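Local coordinates for protein L-asparagine oxygenase (Streptomyces coelicolor, PDB 2OG5) that hydroxylates L-asparagine at its beta carbon, using iron(II), 2-oxoglutarate and oxygen, to supply (2S,3S)-3-hydroxyasparagine for a calcium-dependent lipopeptide antibiotic, at residues 43-55 and 71-83. Numbering follows the deposited sequence.
Sequences SDAELVEEIAWKL and AARNAWHAWPATL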
loop_
_atom_site.group_PDB
_atom_site.type_symbol
_atom_site.label_atom_id
_atom_site.label_comp_id
_atom_site.label_asym_id
_atom_site.label_seq_id
_atom_site.Cartn_x
_atom_site.Cartn_y
_atom_site.Cartn_z
ATOM N N SER A 43 -4.463 20.379 17.299
ATOM C CA SER A 43 -3.208 20.361 18.047
ATOM C C SER A 43 -2.245 19.317 17.483
ATOM O O SER A 43 -1.087 19.617 17.190
ATOM C CB SER A 43 -3.492 20.070 19.522
ATOM O OG SER A 43 -2.297 19.828 20.241
ATOM N N ASP A 44 -2.742 18.099 17.323
ATOM C CA ASP A 44 -1.930 17.013 16.775
ATOM C C ASP A 44 -1.530 17.258 15.318
ATOM O O ASP A 44 -0.399 16.964 14.931
ATOM C CB ASP A 44 -2.668 15.680 16.896
ATOM C CG ASP A 44 -2.734 15.166 18.331
ATOM O OD1 ASP A 44 -2.044 15.715 19.216
ATOM O OD2 ASP A 44 -3.476 14.194 18.573
ATOM N N ALA A 45 -2.450 17.800 14.519
ATOM C CA ALA A 45 -2.169 18.115 13.114
ATOM C C ALA A 45 -1.055 19.157 12.995
ATOM O O ALA A 45 -0.181 19.054 12.129
ATOM C CB ALA A 45 -3.433 18.602 12.416
ATOM N N GLU A 46 -1.093 20.164 13.865
ATOM C CA GLU A 46 -0.054 21.194 13.882
ATOM C C GLU A 46 1.319 20.650 14.293
ATOM O O GLU A 46 2.347 21.041 13.729
ATOM C CB GLU A 46 -0.469 22.341 14.806
ATOM C CG GLU A 46 -1.611 23.161 14.239
ATOM C CD GLU A 46 -2.122 24.229 15.200
ATOM O OE1 GLU A 46 -1.726 24.233 16.388
ATOM O OE2 GLU A 46 -2.932 25.069 14.757
ATOM N N LEU A 47 1.334 19.747 15.265
ATOM C CA LEU A 47 2.586 19.157 15.736
ATOM C C LEU A 47 3.223 18.289 14.649
ATOM O O LEU A 47 4.419 18.409 14.375
ATOM C CB LEU A 47 2.352 18.338 17.006
ATOM C CG LEU A 47 3.557 17.570 17.562
ATOM C CD1 LEU A 47 4.788 18.467 17.705
ATOM C CD2 LEU A 47 3.209 16.913 18.901
ATOM N N VAL A 48 2.421 17.433 14.018
ATOM C CA VAL A 48 2.933 16.579 12.943
ATOM C C VAL A 48 3.430 17.436 11.773
ATOM O O VAL A 48 4.470 17.142 11.183
ATOM C CB VAL A 48 1.879 15.544 12.476
ATOM C CG1 VAL A 48 2.384 14.759 11.259
ATOM C CG2 VAL A 48 1.529 14.585 13.612
ATOM N N GLU A 49 2.717 18.521 11.467
ATOM C CA GLU A 49 3.149 19.457 10.426
ATOM C C GLU A 49 4.525 20.044 10.754
ATOM O O GLU A 49 5.400 20.096 9.896
ATOM C CB GLU A 49 2.111 20.571 10.249
ATOM C CG GLU A 49 2.459 21.582 9.162
ATOM C CD GLU A 49 1.453 22.704 9.062
ATOM O OE1 GLU A 49 1.041 23.238 10.118
ATOM O OE2 GLU A 49 1.091 23.068 7.923
ATOM N N GLU A 50 4.709 20.477 11.998
ATOM C CA GLU A 50 5.996 21.018 12.443
ATOM C C GLU A 50 7.107 19.984 12.302
ATOM O O GLU A 50 8.186 20.281 11.807
ATOM C CB GLU A 50 5.911 21.478 13.905
ATOM C CG GLU A 50 7.190 22.120 14.456
ATOM C CD GLU A 50 7.088 22.511 15.938
ATOM O OE1 GLU A 50 6.149 22.054 16.633
ATOM O OE2 GLU A 50 7.964 23.276 16.412
ATOM N N ILE A 51 6.824 18.769 12.754
ATOM C CA ILE A 51 7.797 17.685 12.704
ATOM C C ILE A 51 8.153 17.329 11.250
ATOM O O ILE A 51 9.323 17.158 10.919
ATOM C CB ILE A 51 7.260 16.423 13.430
ATOM C CG1 ILE A 51 7.101 16.680 14.934
ATOM C CG2 ILE A 51 8.210 15.249 13.233
ATOM C CD1 ILE A 51 6.170 15.684 15.627
ATOM N N ALA A 52 7.136 17.224 10.396
ATOM C CA ALA A 52 7.339 16.879 8.993
ATOM C C ALA A 52 8.143 17.946 8.258
ATOM O O ALA A 52 9.048 17.621 7.491
ATOM C CB ALA A 52 6.003 16.652 8.306
ATOM N N TRP A 53 7.831 19.217 8.501
ATOM C CA TRP A 53 8.576 20.302 7.856
ATOM C C TRP A 53 10.034 20.340 8.301
ATOM O O TRP A 53 10.924 20.566 7.486
ATOM C CB TRP A 53 7.906 21.661 8.096
ATOM C CG TRP A 53 6.856 21.965 7.089
ATOM C CD1 TRP A 53 5.510 22.054 7.305
ATOM C CD2 TRP A 53 7.054 22.210 5.689
ATOM N NE1 TRP A 53 4.859 22.347 6.127
ATOM C CE2 TRP A 53 5.783 22.441 5.120
ATOM C CE3 TRP A 53 8.183 22.247 4.860
ATOM C CZ2 TRP A 53 5.608 22.713 3.757
ATOM C CZ3 TRP A 53 8.009 22.515 3.505
ATOM C CH2 TRP A 53 6.729 22.746 2.968
ATOM N N LYS A 54 10.272 20.130 9.593
ATOM C CA LYS A 54 11.634 20.091 10.122
ATOM C C LYS A 54 12.441 18.962 9.476
ATOM O O LYS A 54 13.586 19.153 9.077
ATOM C CB LYS A 54 11.610 19.938 11.643
ATOM C CG LYS A 54 12.977 19.997 12.316
ATOM C CD LYS A 54 12.831 19.962 13.830
ATOM C CE LYS A 54 14.165 19.706 14.538
ATOM N NZ LYS A 54 13.987 18.930 15.815
ATOM N N LEU A 55 11.841 17.780 9.377
ATOM C CA LEU A 55 12.498 16.658 8.710
ATOM C C LEU A 55 12.775 16.969 7.239
ATOM O O LEU A 55 13.897 16.795 6.760
ATOM C CB LEU A 55 11.630 15.403 8.817
ATOM C CG LEU A 55 12.141 14.126 8.150
ATOM C CD1 LEU A 55 13.477 13.675 8.707
ATOM C CD2 LEU A 55 11.088 13.052 8.335
ATOM N N ALA A 71 16.716 9.730 10.267
ATOM C CA ALA A 71 16.086 10.970 10.744
ATOM C C ALA A 71 14.566 10.805 10.837
ATOM O O ALA A 71 13.931 11.290 11.779
ATOM C CB ALA A 71 16.436 12.142 9.846
ATOM N N ALA A 72 13.980 10.102 9.867
ATOM C CA ALA A 72 12.538 9.854 9.868
ATOM C C ALA A 72 12.143 8.984 11.062
ATOM O O ALA A 72 11.128 9.226 11.714
ATOM C CB ALA A 72 12.110 9.205 8.545
ATOM N N ARG A 73 12.937 7.956 11.342
ATOM C CA ARG A 73 12.687 7.090 12.502
ATOM C C ARG A 73 12.700 7.896 13.798
ATOM O O ARG A 73 11.806 7.773 14.628
ATOM C CB ARG A 73 13.741 5.985 12.557
ATOM C CG ARG A 73 13.514 4.933 13.630
ATOM C CD ARG A 73 14.559 3.825 13.553
ATOM N NE ARG A 73 14.386 3.122 12.286
ATOM C CZ ARG A 73 15.212 3.149 11.250
ATOM N NH1 ARG A 73 16.371 3.815 11.278
ATOM N NH2 ARG A 73 14.855 2.475 10.162
ATOM N N ASN A 74 13.721 8.726 13.960
ATOM C CA ASN A 74 13.812 9.575 15.143
ATOM C C ASN A 74 12.659 10.571 15.229
ATOM O O ASN A 74 12.110 10.806 16.307
ATOM C CB ASN A 74 15.163 10.291 15.167
ATOM C CG ASN A 74 16.319 9.340 15.481
ATOM O OD1 ASN A 74 17.408 9.458 14.903
ATOM N ND2 ASN A 74 16.089 8.405 16.396
ATOM N N ALA A 75 12.278 11.149 14.096
ATOM C CA ALA A 75 11.191 12.133 14.065
ATOM C C ALA A 75 9.839 11.483 14.364
ATOM O O ALA A 75 8.976 12.103 14.980
ATOM C CB ALA A 75 11.163 12.860 12.718
ATOM N N TRP A 76 9.650 10.234 13.945
ATOM C CA TRP A 76 8.419 9.522 14.280
ATOM C C TRP A 76 8.157 9.564 15.791
ATOM O O TRP A 76 7.034 9.743 16.243
ATOM C CB TRP A 76 8.484 8.067 13.806
ATOM C CG TRP A 76 7.394 7.251 14.386
ATOM C CD1 TRP A 76 7.495 6.365 15.413
ATOM C CD2 TRP A 76 6.012 7.290 14.020
ATOM N NE1 TRP A 76 6.268 5.831 15.696
ATOM C CE2 TRP A 76 5.335 6.381 14.855
ATOM C CE3 TRP A 76 5.279 8.000 13.065
ATOM C CZ2 TRP A 76 3.955 6.157 14.753
ATOM C CZ3 TRP A 76 3.919 7.773 12.962
ATOM C CH2 TRP A 76 3.273 6.865 13.802
ATOM N N HIS A 77 9.210 9.397 16.578
ATOM C CA HIS A 77 9.043 9.330 18.022
ATOM C C HIS A 77 8.719 10.662 18.681
ATOM O O HIS A 77 8.382 10.685 19.866
ATOM C CB HIS A 77 10.246 8.626 18.641
ATOM C CG HIS A 77 10.239 7.164 18.348
ATOM N ND1 HIS A 77 9.328 6.315 18.932
ATOM C CD2 HIS A 77 10.946 6.416 17.469
ATOM C CE1 HIS A 77 9.498 5.097 18.450
ATOM N NE2 HIS A 77 10.467 5.130 17.557
ATOM N N ALA A 78 8.783 11.752 17.911
ATOM C CA ALA A 78 8.269 13.058 18.353
ATOM C C ALA A 78 6.756 13.231 18.129
ATOM O O ALA A 78 6.169 14.189 18.636
ATOM C CB ALA A 78 9.023 14.193 17.652
ATOM N N TRP A 79 6.121 12.340 17.361
ATOM C CA TRP A 79 4.675 12.443 17.115
ATOM C C TRP A 79 3.883 12.375 18.422
ATOM O O TRP A 79 4.343 11.785 19.400
ATOM C CB TRP A 79 4.157 11.328 16.202
ATOM C CG TRP A 79 4.440 11.470 14.743
ATOM C CD1 TRP A 79 5.608 11.862 14.169
ATOM C CD2 TRP A 79 3.542 11.162 13.664
ATOM N NE1 TRP A 79 5.494 11.822 12.790
ATOM C CE2 TRP A 79 4.235 11.402 12.459
ATOM C CE3 TRP A 79 2.222 10.705 13.603
ATOM C CZ2 TRP A 79 3.651 11.198 11.201
ATOM C CZ3 TRP A 79 1.639 10.506 12.352
ATOM C CH2 TRP A 79 2.352 10.752 11.170
ATOM N N PRO A 80 2.677 12.965 18.438
ATOM C CA PRO A 80 1.835 12.826 19.623
ATOM C C PRO A 80 1.562 11.376 20.001
ATOM O O PRO A 80 1.353 10.530 19.128
ATOM C CB PRO A 80 0.519 13.506 19.229
ATOM C CG PRO A 80 0.629 13.889 17.828
ATOM C CD PRO A 80 2.053 13.787 17.389
ATOM N N ALA A 81 1.549 11.109 21.300
ATOM C CA ALA A 81 1.316 9.759 21.805
ATOM C C ALA A 81 -0.007 9.179 21.332
ATOM O O ALA A 81 -0.113 7.974 21.127
ATOM C CB ALA A 81 1.378 9.742 23.335
ATOM N N THR A 82 -1.025 10.027 21.183
ATOM C CA THR A 82 -2.336 9.578 20.708
ATOM C C THR A 82 -2.223 8.823 19.385
ATOM O O THR A 82 -2.768 7.730 19.232
ATOM C CB THR A 82 -3.285 10.775 20.502
ATOM O OG1 THR A 82 -2.595 11.800 19.782
ATOM C CG2 THR A 82 -3.734 11.327 21.831
ATOM N N LEU A 83 -1.500 9.406 18.435
ATOM C CA LEU A 83 -1.362 8.824 17.097
ATOM C C LEU A 83 -0.446 7.604 17.121
ATOM O O LEU A 83 -0.688 6.633 16.413
ATOM C CB LEU A 83 -0.826 9.866 16.111
ATOM C CG LEU A 83 -1.753 11.069 15.866
ATOM C CD1 LEU A 83 -1.075 12.118 14.988
ATOM C CD2 LEU A 83 -3.061 10.607 15.233
#
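Thr-82 OG1 gives its hydrogen to Asp-44 OD2 at 2.8 Å, reaching the carboxylate oxygen from above its plane, 43° out of it. The bond ties the start of helix 42-58 to the first turn of helix 81-92, beside the antiparallel helical hairpin in which helix 66-76 runs back along helix 42-58, on the flank of the jelly-roll oxygenase and away from its metal site. Along the short segments the axes of 43-55 and 71-76 lie 10.4 Å apart at 161°, and Ile-51 and Leu-55 reach across to Ala-71, Ala-72 and Ala-75. The other carboxylate oxygen, Asp-44 OD1, passes alongside Pro-80, 3.4 Å from its CB. Pro-80, the N-cap residue of helix 81-92, also packs its CD against Leu-47 CD2, 3.7 Å away.

Val-48 forks beside the indole of Trp-79. Its CG1, anti to the backbone N (chi1 174°), makes a CH-pi contact 4.0 Å from the centroid of the six-membered ring, while CG2 lies toward the rim of the same face and touches Leu-83 CD1. Trp-76 CZ3 covers the opposite face, so the indole is sandwiched between Val-48 and Trp-76; Met-135 of helix 128-140 and Leu-105 also touch it.

A type I turn spans Trp-76 to Trp-79, and Ile-51 packs against it. Its CG2 meets Ala-75 CB, whereas CD1 lies by Ala-78 CB and approaches Trp-79 CD1 obliquely. At the far end buried Leu-55 spreads its two methyls over the alanines: CD2 comes within 4.0 Å of Ala-72 CB, and CD1 sits 3.5 Å from Ala-71 CB.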